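Local coordinates for protein 4-amino-4-deoxychorismate lyase (Legionella pneumophila, PDB 3LUL) that belongs to the class IV aminotransferase family of pyridoxal-phosphate enzymes and carries its cofactor covalently bound to a lysine, at residues N167-F181 with D195-I207. Numbering follows the deposited sequence.
Sequences NTENHVTETTCANLF and DGILPGITRARLI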
ATOM      1  N   ASN B 167       8.596   3.085 -14.762  1.00  8.01           N
ATOM      2  CA  ASN B 167       8.494   1.635 -14.684  1.00  7.68           C
ATOM      3  C   ASN B 167       9.872   0.998 -14.916  1.00 10.18           C
ATOM      4  O   ASN B 167      10.860   1.710 -15.178  1.00 11.12           O
ATOM      5  CB  ASN B 167       7.368   1.032 -15.570  1.00  9.36           C
ATOM      6  CG  ASN B 167       7.605   1.171 -17.060  1.00 10.97           C
ATOM      7  OD1 ASN B 167       8.736   1.287 -17.518  1.00 11.28           O
ATOM      8  ND2 ASN B 167       6.512   1.102 -17.832  1.00 10.92           N
ATOM      9  N   THR B 168       9.941  -0.326 -14.774  1.00 10.68           N
ATOM     10  CA  THR B 168      11.198  -1.063 -14.914  1.00  9.18           C
ATOM     11  C   THR B 168      11.701  -1.177 -16.361  1.00 13.36           C
ATOM     12  O   THR B 168      12.811  -1.663 -16.599  1.00 12.80           O
ATOM     13  CB  THR B 168      11.106  -2.471 -14.226  1.00 11.30           C
ATOM     14  OG1 THR B 168      10.040  -3.207 -14.827  1.00 11.38           O
ATOM     15  CG2 THR B 168      10.858  -2.336 -12.706  1.00  8.21           C
ATOM     16  N   GLU B 169      10.930  -0.653 -17.322  1.00 12.72           N
ATOM     17  CA  GLU B 169      11.392  -0.489 -18.702  1.00 15.06           C
ATOM     18  C   GLU B 169      11.864   0.953 -18.942  1.00 15.18           C
ATOM     19  O   GLU B 169      12.080   1.331 -20.074  1.00 14.56           O
ATOM     20  CB  GLU B 169      10.269  -0.876 -19.685  1.00 13.75           C
ATOM     21  CG  GLU B 169       9.868  -2.365 -19.567  1.00 21.49           C
ATOM     22  CD  GLU B 169       8.571  -2.716 -20.298  1.00 31.93           C
ATOM     23  OE1 GLU B 169       7.869  -1.805 -20.787  1.00 39.87           O
ATOM     24  OE2 GLU B 169       8.229  -3.915 -20.376  1.00 33.63           O
ATOM     25  N   ASN B 170      12.036   1.721 -17.857  1.00 13.48           N
ATOM     26  CA  ASN B 170      12.433   3.135 -17.885  1.00 14.48           C
ATOM     27  C   ASN B 170      11.486   4.027 -18.660  1.00 12.59           C
ATOM     28  O   ASN B 170      11.899   5.029 -19.244  1.00 14.78           O
ATOM     29  CB  ASN B 170      13.858   3.291 -18.372  1.00 15.09           C
ATOM     30  CG  ASN B 170      14.821   2.502 -17.537  1.00 19.37           C
ATOM     31  OD1 ASN B 170      15.437   1.567 -18.025  1.00 26.47           O
ATOM     32  ND2 ASN B 170      14.945   2.868 -16.267  1.00 17.04           N
ATOM     33  N   HIS B 171      10.202   3.697 -18.613  1.00 10.61           N
ATOM     34  CA  HIS B 171       9.177   4.546 -19.221  1.00 10.73           C
ATOM     35  C   HIS B 171       8.405   5.259 -18.108  1.00 11.77           C
ATOM     36  O   HIS B 171       8.143   4.685 -17.045  1.00 12.53           O
ATOM     37  CB  HIS B 171       8.250   3.741 -20.111  1.00  8.41           C
ATOM     38  CG  HIS B 171       8.930   3.138 -21.302  1.00 13.66           C
ATOM     39  ND1 HIS B 171       8.667   1.856 -21.732  1.00 12.66           N
ATOM     40  CD2 HIS B 171       9.870   3.632 -22.142  1.00 16.91           C
ATOM     41  CE1 HIS B 171       9.414   1.584 -22.786  1.00 13.86           C
ATOM     42  NE2 HIS B 171      10.155   2.643 -23.056  1.00 18.93           N
ATOM     43  N   VAL B 172       8.091   6.529 -18.356  1.00 10.31           N
ATOM     44  CA  VAL B 172       7.289   7.380 -17.466  0.50 11.43           C
ATOM     45  C   VAL B 172       5.915   6.763 -17.208  1.00  9.13           C
ATOM     46  O   VAL B 172       5.299   6.244 -18.136  1.00 11.93           O
ATOM     47  CB  VAL B 172       7.021   8.767 -18.127  0.50 14.13           C
ATOM     48  CG1 VAL B 172       6.312   9.713 -17.139  0.50 19.54           C
ATOM     49  CG2 VAL B 172       8.303   9.392 -18.655  0.50 12.25           C
ATOM     50  N   THR B 173       5.425   6.827 -15.984  1.00  7.99           N
ATOM     51  CA  THR B 173       4.051   6.413 -15.677  1.00 10.55           C
ATOM     52  C   THR B 173       3.216   7.654 -15.287  1.00 10.95           C
ATOM     53  O   THR B 173       2.517   8.212 -16.124  1.00 12.78           O
ATOM     54  CB  THR B 173       3.983   5.267 -14.650  1.00 10.54           C
ATOM     55  OG1 THR B 173       4.555   5.648 -13.369  1.00 11.00           O
ATOM     56  CG2 THR B 173       4.720   4.083 -15.222  1.00  9.76           C
ATOM     57  N   GLU B 174       3.337   8.095 -14.044  1.00 12.39           N
ATOM     58  CA  GLU B 174       2.468   9.138 -13.490  1.00  9.87           C
ATOM     59  C   GLU B 174       3.129   9.734 -12.279  1.00  9.03           C
ATOM     60  O   GLU B 174       4.189   9.261 -11.862  1.00  9.79           O
ATOM     61  CB  GLU B 174       1.134   8.496 -13.092  1.00 11.03           C
ATOM     62  CG  GLU B 174       1.307   7.440 -12.040  1.00 14.00           C
ATOM     63  CD  GLU B 174       0.110   6.532 -11.875  1.00 26.92           C
ATOM     64  OE1 GLU B 174      -0.920   6.758 -12.536  1.00 28.10           O
ATOM     65  OE2 GLU B 174       0.203   5.632 -11.023  1.00 25.74           O
ATOM     66  N   THR B 175       2.515  10.768 -11.695  1.00  7.89           N
ATOM     67  CA  THR B 175       2.976  11.290 -10.422  1.00  9.02           C
ATOM     68  C   THR B 175       2.287  10.621  -9.216  1.00 12.01           C
ATOM     69  O   THR B 175       1.660   9.566  -9.348  1.00 10.38           O
ATOM     70  CB  THR B 175       2.808  12.853 -10.340  1.00 11.89           C
ATOM     71  OG1 THR B 175       1.430  13.194 -10.181  1.00  9.95           O
ATOM     72  CG2 THR B 175       3.438  13.543 -11.586  1.00 11.76           C
ATOM     73  N   THR B 176       2.418  11.227  -8.047  1.00 10.14           N
ATOM     74  CA  THR B 176       1.711  10.752  -6.838  1.00 11.04           C
ATOM     75  C   THR B 176       0.193  10.911  -6.887  1.00 15.16           C
ATOM     76  O   THR B 176      -0.529  10.302  -6.093  1.00 15.61           O
ATOM     77  CB  THR B 176       2.184  11.469  -5.581  1.00  9.75           C
ATOM     78  OG1 THR B 176       1.812  12.860  -5.617  1.00 10.83           O
ATOM     79  CG2 THR B 176       3.707  11.320  -5.406  1.00 14.43           C
ATOM     80  N   CYS B 177      -0.297  11.769  -7.780  1.00 11.31           N
ATOM     81  CA  CYS B 177      -1.726  12.089  -7.801  1.00 13.07           C
ATOM     82  C   CYS B 177      -2.300  12.475  -9.158  1.00 11.87           C
ATOM     83  O   CYS B 177      -3.444  12.918  -9.231  1.00 12.13           O
ATOM     84  CB  CYS B 177      -1.956  13.241  -6.808  1.00 13.90           C
ATOM     85  SG  CYS B 177      -1.209  14.789  -7.348  1.00 22.34           S
ATOM     86  N   ALA B 178      -1.551  12.269 -10.236  1.00 11.08           N
ATOM     87  CA  ALA B 178      -1.942  12.801 -11.522  1.00 10.44           C
ATOM     88  C   ALA B 178      -1.273  12.066 -12.673  1.00 11.05           C
ATOM     89  O   ALA B 178      -0.175  11.499 -12.517  1.00 11.79           O
ATOM     90  CB  ALA B 178      -1.646  14.319 -11.570  1.00  8.56           C
ATOM     91  N   ASN B 179      -1.980  12.030 -13.808  1.00  8.92           N
ATOM     92  CA  ASN B 179      -1.429  11.527 -15.044  1.00  9.63           C
ATOM     93  C   ASN B 179      -0.589  12.629 -15.696  1.00  8.50           C
ATOM     94  O   ASN B 179      -0.784  13.821 -15.420  1.00 10.20           O
ATOM     95  CB  ASN B 179      -2.547  11.071 -15.992  1.00  7.96           C
ATOM     96  CG  ASN B 179      -3.264   9.804 -15.488  1.00  8.01           C
ATOM     97  OD1 ASN B 179      -4.436   9.840 -15.165  1.00 10.57           O
ATOM     98  ND2 ASN B 179      -2.528   8.691 -15.400  1.00  9.87           N
ATOM     99  N   LEU B 180       0.323  12.210 -16.557  1.00  7.74           N
ATOM    100  CA  LEU B 180       1.221  13.118 -17.278  1.00  8.22           C
ATOM    101  C   LEU B 180       0.982  13.134 -18.762  1.00  7.88           C
ATOM    102  O   LEU B 180       0.798  12.098 -19.398  1.00  6.50           O
ATOM    103  CB  LEU B 180       2.680  12.723 -17.046  1.00  8.82           C
ATOM    104  CG  LEU B 180       3.728  13.676 -17.655  1.00  9.66           C
ATOM    105  CD1 LEU B 180       4.952  13.830 -16.749  1.00 13.91           C
ATOM    106  CD2 LEU B 180       4.185  13.178 -18.990  1.00 12.34           C
ATOM    107  N   PHE B 181       1.054  14.340 -19.330  1.00  7.72           N
ATOM    108  CA  PHE B 181       0.960  14.594 -20.771  1.00 10.28           C
ATOM    109  C   PHE B 181       2.167  15.451 -21.138  1.00 10.03           C
ATOM    110  O   PHE B 181       2.650  16.244 -20.323  1.00 10.54           O
ATOM    111  CB  PHE B 181      -0.330  15.365 -21.107  1.00  9.70           C
ATOM    112  CG  PHE B 181      -1.579  14.497 -21.142  1.00  7.70           C
ATOM    113  CD1 PHE B 181      -2.249  14.166 -19.976  1.00  8.81           C
ATOM    114  CD2 PHE B 181      -2.119  14.096 -22.338  1.00 12.60           C
ATOM    115  CE1 PHE B 181      -3.393  13.407 -20.006  1.00  8.33           C
ATOM    116  CE2 PHE B 181      -3.273  13.325 -22.371  1.00  9.67           C
ATOM    117  CZ  PHE B 181      -3.893  12.971 -21.194  1.00 10.72           C
ATOM    118  N   ASP B 195       1.635   0.810 -19.754  1.00 14.33           N
ATOM    119  CA  ASP B 195       2.862   1.178 -19.068  1.00 12.22           C
ATOM    120  C   ASP B 195       2.753   1.057 -17.536  1.00 11.79           C
ATOM    121  O   ASP B 195       3.763   1.229 -16.832  1.00 12.01           O
ATOM    122  CB  ASP B 195       3.333   2.601 -19.432  1.00 12.34           C
ATOM    123  CG  ASP B 195       3.715   2.756 -20.886  1.00 14.31           C
ATOM    124  OD1 ASP B 195       4.251   1.780 -21.469  1.00 14.47           O
ATOM    125  OD2 ASP B 195       3.479   3.883 -21.431  1.00 12.02           O
ATOM    126  N   GLY B 196       1.545   0.781 -17.021  1.00 14.61           N
ATOM    127  CA  GLY B 196       1.308   0.547 -15.615  1.00 17.11           C
ATOM    128  C   GLY B 196       0.882   1.794 -14.854  1.00 17.30           C
ATOM    129  O   GLY B 196       1.490   2.172 -13.851  1.00 19.37           O
ATOM    130  N   ILE B 197      -0.102   2.496 -15.399  1.00 16.51           N
ATOM    131  CA  ILE B 197      -0.592   3.745 -14.829  1.00 14.04           C
ATOM    132  C   ILE B 197      -1.999   3.569 -14.307  1.00 12.99           C
ATOM    133  O   ILE B 197      -2.682   2.588 -14.641  1.00 14.71           O
ATOM    134  CB  ILE B 197      -0.626   4.895 -15.898  1.00 15.34           C
ATOM    135  CG1 ILE B 197      -1.551   4.536 -17.063  1.00 14.16           C
ATOM    136  CG2 ILE B 197       0.800   5.211 -16.392  1.00 18.99           C
ATOM    137  CD1 ILE B 197      -1.865   5.704 -18.041  1.00 12.35           C
ATOM    138  N   LEU B 198      -2.404   4.490 -13.460  1.00 12.23           N
ATOM    139  CA  LEU B 198      -3.802   4.632 -13.067  1.00 13.47           C
ATOM    140  C   LEU B 198      -4.515   5.237 -14.273  1.00 13.39           C
ATOM    141  O   LEU B 198      -4.114   6.302 -14.738  1.00 12.63           O
ATOM    142  CB  LEU B 198      -3.905   5.552 -11.849  1.00 16.39           C
ATOM    143  CG  LEU B 198      -5.120   5.451 -10.935  1.00 20.63           C
ATOM    144  CD1 LEU B 198      -6.313   6.051 -11.578  1.00 17.11           C
ATOM    145  CD2 LEU B 198      -5.411   3.974 -10.541  1.00 16.66           C
ATOM    146  N   PRO B 199      -5.574   4.566 -14.785  1.00 14.57           N
ATOM    147  CA  PRO B 199      -6.336   5.096 -15.926  1.00 15.91           C
ATOM    148  C   PRO B 199      -7.220   6.242 -15.485  1.00 13.53           C
ATOM    149  O   PRO B 199      -8.380   6.055 -15.125  1.00 13.61           O
ATOM    150  CB  PRO B 199      -7.172   3.902 -16.369  1.00 18.64           C
ATOM    151  CG  PRO B 199      -7.429   3.146 -15.063  1.00 21.30           C
ATOM    152  CD  PRO B 199      -6.205   3.348 -14.217  1.00 13.73           C
ATOM    153  N   GLY B 200      -6.653   7.442 -15.449  1.00 11.01           N
ATOM    154  CA  GLY B 200      -7.390   8.571 -14.900  1.00  8.76           C
ATOM    155  C   GLY B 200      -8.630   8.908 -15.711  1.00  8.59           C
ATOM    156  O   GLY B 200      -8.685   8.727 -16.962  1.00 10.18           O
ATOM    157  N   ILE B 201      -9.638   9.395 -14.989  1.00 10.08           N
ATOM    158  CA  ILE B 201     -10.864   9.884 -15.624  1.00 11.75           C
ATOM    159  C   ILE B 201     -10.568  11.162 -16.420  1.00  8.64           C
ATOM    160  O   ILE B 201     -11.121  11.355 -17.490  1.00 10.01           O
ATOM    161  CB  ILE B 201     -11.985  10.119 -14.591  1.00 10.85           C
ATOM    162  CG1 ILE B 201     -12.483   8.743 -14.073  1.00 13.98           C
ATOM    163  CG2 ILE B 201     -13.183  10.921 -15.163  1.00  9.37           C
ATOM    164  CD1 ILE B 201     -13.284   8.832 -12.784  1.00 11.40           C
ATOM    165  N   THR B 202      -9.737  12.037 -15.870  1.00  9.94           N
ATOM    166  CA  THR B 202      -9.472  13.316 -16.508  1.00  8.52           C
ATOM    167  C   THR B 202      -8.694  13.062 -17.779  1.00 10.73           C
ATOM    168  O   THR B 202      -9.015  13.613 -18.836  1.00 11.55           O
ATOM    169  CB  THR B 202      -8.769  14.309 -15.544  1.00 11.38           C
ATOM    170  OG1 THR B 202      -9.459  14.337 -14.287  1.00 11.03           O
ATOM    171  CG2 THR B 202      -8.771  15.731 -16.106  1.00 10.54           C
ATOM    172  N   ARG B 203      -7.693  12.197 -17.671  1.00 11.03           N
ATOM    173  CA  ARG B 203      -6.911  11.693 -18.810  1.00 10.46           C
ATOM    174  C   ARG B 203      -7.822  11.169 -19.910  1.00 10.32           C
ATOM    175  O   ARG B 203      -7.678  11.524 -21.069  1.00  9.06           O
ATOM    176  CB  ARG B 203      -5.968  10.574 -18.323  1.00  9.51           C
ATOM    177  CG  ARG B 203      -5.254   9.760 -19.406  1.00 11.54           C
ATOM    178  CD  ARG B 203      -4.543   8.516 -18.846  1.00 11.66           C
ATOM    179  NE  ARG B 203      -3.766   7.808 -19.873  1.00  9.47           N
ATOM    180  CZ  ARG B 203      -4.274   6.990 -20.813  1.00  9.91           C
ATOM    181  NH1 ARG B 203      -5.568   6.740 -20.885  1.00 13.49           N
ATOM    182  NH2 ARG B 203      -3.476   6.453 -21.720  1.00 13.57           N
ATOM    183  N   ALA B 204      -8.757  10.293 -19.537  1.00  9.40           N
ATOM    184  CA  ALA B 204      -9.710   9.717 -20.501  1.00 11.72           C
ATOM    185  C   ALA B 204     -10.571  10.783 -21.189  1.00 13.06           C
ATOM    186  O   ALA B 204     -10.806  10.720 -22.411  1.00 13.16           O
ATOM    187  CB  ALA B 204     -10.618   8.686 -19.782  1.00 12.50           C
ATOM    188  N   ARG B 205     -11.060  11.748 -20.404  1.00 10.62           N
ATOM    189  CA  ARG B 205     -11.884  12.855 -20.937  1.00 11.10           C
ATOM    190  C   ARG B 205     -11.089  13.705 -21.920  1.00 11.06           C
ATOM    191  O   ARG B 205     -11.591  14.085 -22.978  1.00  9.72           O
ATOM    192  CB  ARG B 205     -12.416  13.756 -19.819  1.00 10.82           C
ATOM    193  CG  ARG B 205     -13.513  13.122 -18.927  1.00 16.10           C
ATOM    194  CD  ARG B 205     -13.696  13.983 -17.685  1.00 20.22           C
ATOM    195  NE  ARG B 205     -14.014  15.359 -18.072  1.00 23.42           N
ATOM    196  CZ  ARG B 205     -13.745  16.455 -17.356  1.00 24.97           C
ATOM    197  NH1 ARG B 205     -13.180  16.391 -16.156  1.00 23.61           N
ATOM    198  NH2 ARG B 205     -14.089  17.649 -17.846  1.00 34.24           N
ATOM    199  N   LEU B 206      -9.843  13.984 -21.568  1.00 11.16           N
ATOM    200  CA  LEU B 206      -8.969  14.801 -22.406  0.50 10.62           C
ATOM    201  C   LEU B 206      -8.721  14.117 -23.759  1.00 11.85           C
ATOM    202  O   LEU B 206      -8.827  14.741 -24.809  1.00 12.38           O
ATOM    203  CB  LEU B 206      -7.656  15.080 -21.663  0.50 10.88           C
ATOM    204  CG  LEU B 206      -6.697  16.106 -22.238  0.50  9.45           C
ATOM    205  CD1 LEU B 206      -5.832  16.620 -21.131  0.50  2.00           C
ATOM    206  CD2 LEU B 206      -5.863  15.547 -23.383  0.50  8.72           C
ATOM    207  N   ILE B 207      -8.415  12.823 -23.725  1.00 11.74           N
ATOM    208  CA  ILE B 207      -8.241  12.039 -24.950  1.00 11.28           C
ATOM    209  C   ILE B 207      -9.501  12.081 -25.836  1.00 11.35           C
ATOM    210  O   ILE B 207      -9.393  12.302 -27.033  1.00 13.36           O
ATOM    211  CB  ILE B 207      -7.795  10.590 -24.637  1.00 12.51           C
ATOM    212  CG1 ILE B 207      -6.383  10.599 -24.046  1.00 10.75           C
ATOM    213  CG2 ILE B 207      -7.792   9.708 -25.898  1.00 15.86           C
ATOM    214  CD1 ILE B 207      -5.971   9.288 -23.403  1.00 11.13           C
TER
HETATM  215  O   HOH W   1       6.628   0.355 -20.560  1.00 16.87           O
HETATM  216  O   HOH W   2       5.442   5.789 -20.780  1.00  9.03           O
HETATM  217  O   HOH W   3       2.815   3.972 -11.941  1.00 16.75           O
HETATM  218  O   HOH W   4      -6.290  11.892 -15.162  1.00  9.53           O
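N179 and F181, successive inward-facing residues of strand 179-184, meet the start of helix 201-212, and here the packing is tight. The ND2 of N179 gives a nearly straight hydrogen bond (165°) to L198 O at 2.9 Å, with the acceptor in the amide plane; its OD1 sits 3.2 Å from G200 CA, at the helix N-cap. Two residues further along the strand, F181 takes CD1 of L206 over one face of its ring, 4.2 Å from the centroid, a CH-pi contact, while the extended R203 side chain runs across that of F181 at about a right angle, CG 3.9 Å from F181 CZ. R203 then runs on to a salt bridge with E219. Next to this, E174 has CG between backbone N and carbonyl carbon (chi1 61°); from there its extended chain carries the carboxylate to L198 N, which OE1 accepts at 2.9 Å, on the syn side but 35° out of plane. Toward N167 the contact loosens and water fills in: N167 ND2 still bonds D195 O directly, but one water joins N167, E169, H171 and D195, whose carboxylate also bonds S221 and R192. At the helix start, I201 N and T202 OG1 hydrogen-bond the phosphate of the modified lysine at position 141. Helix 43-57 packs against L198 and I201, and strand 232-237 lies beside N179, F181 and L206.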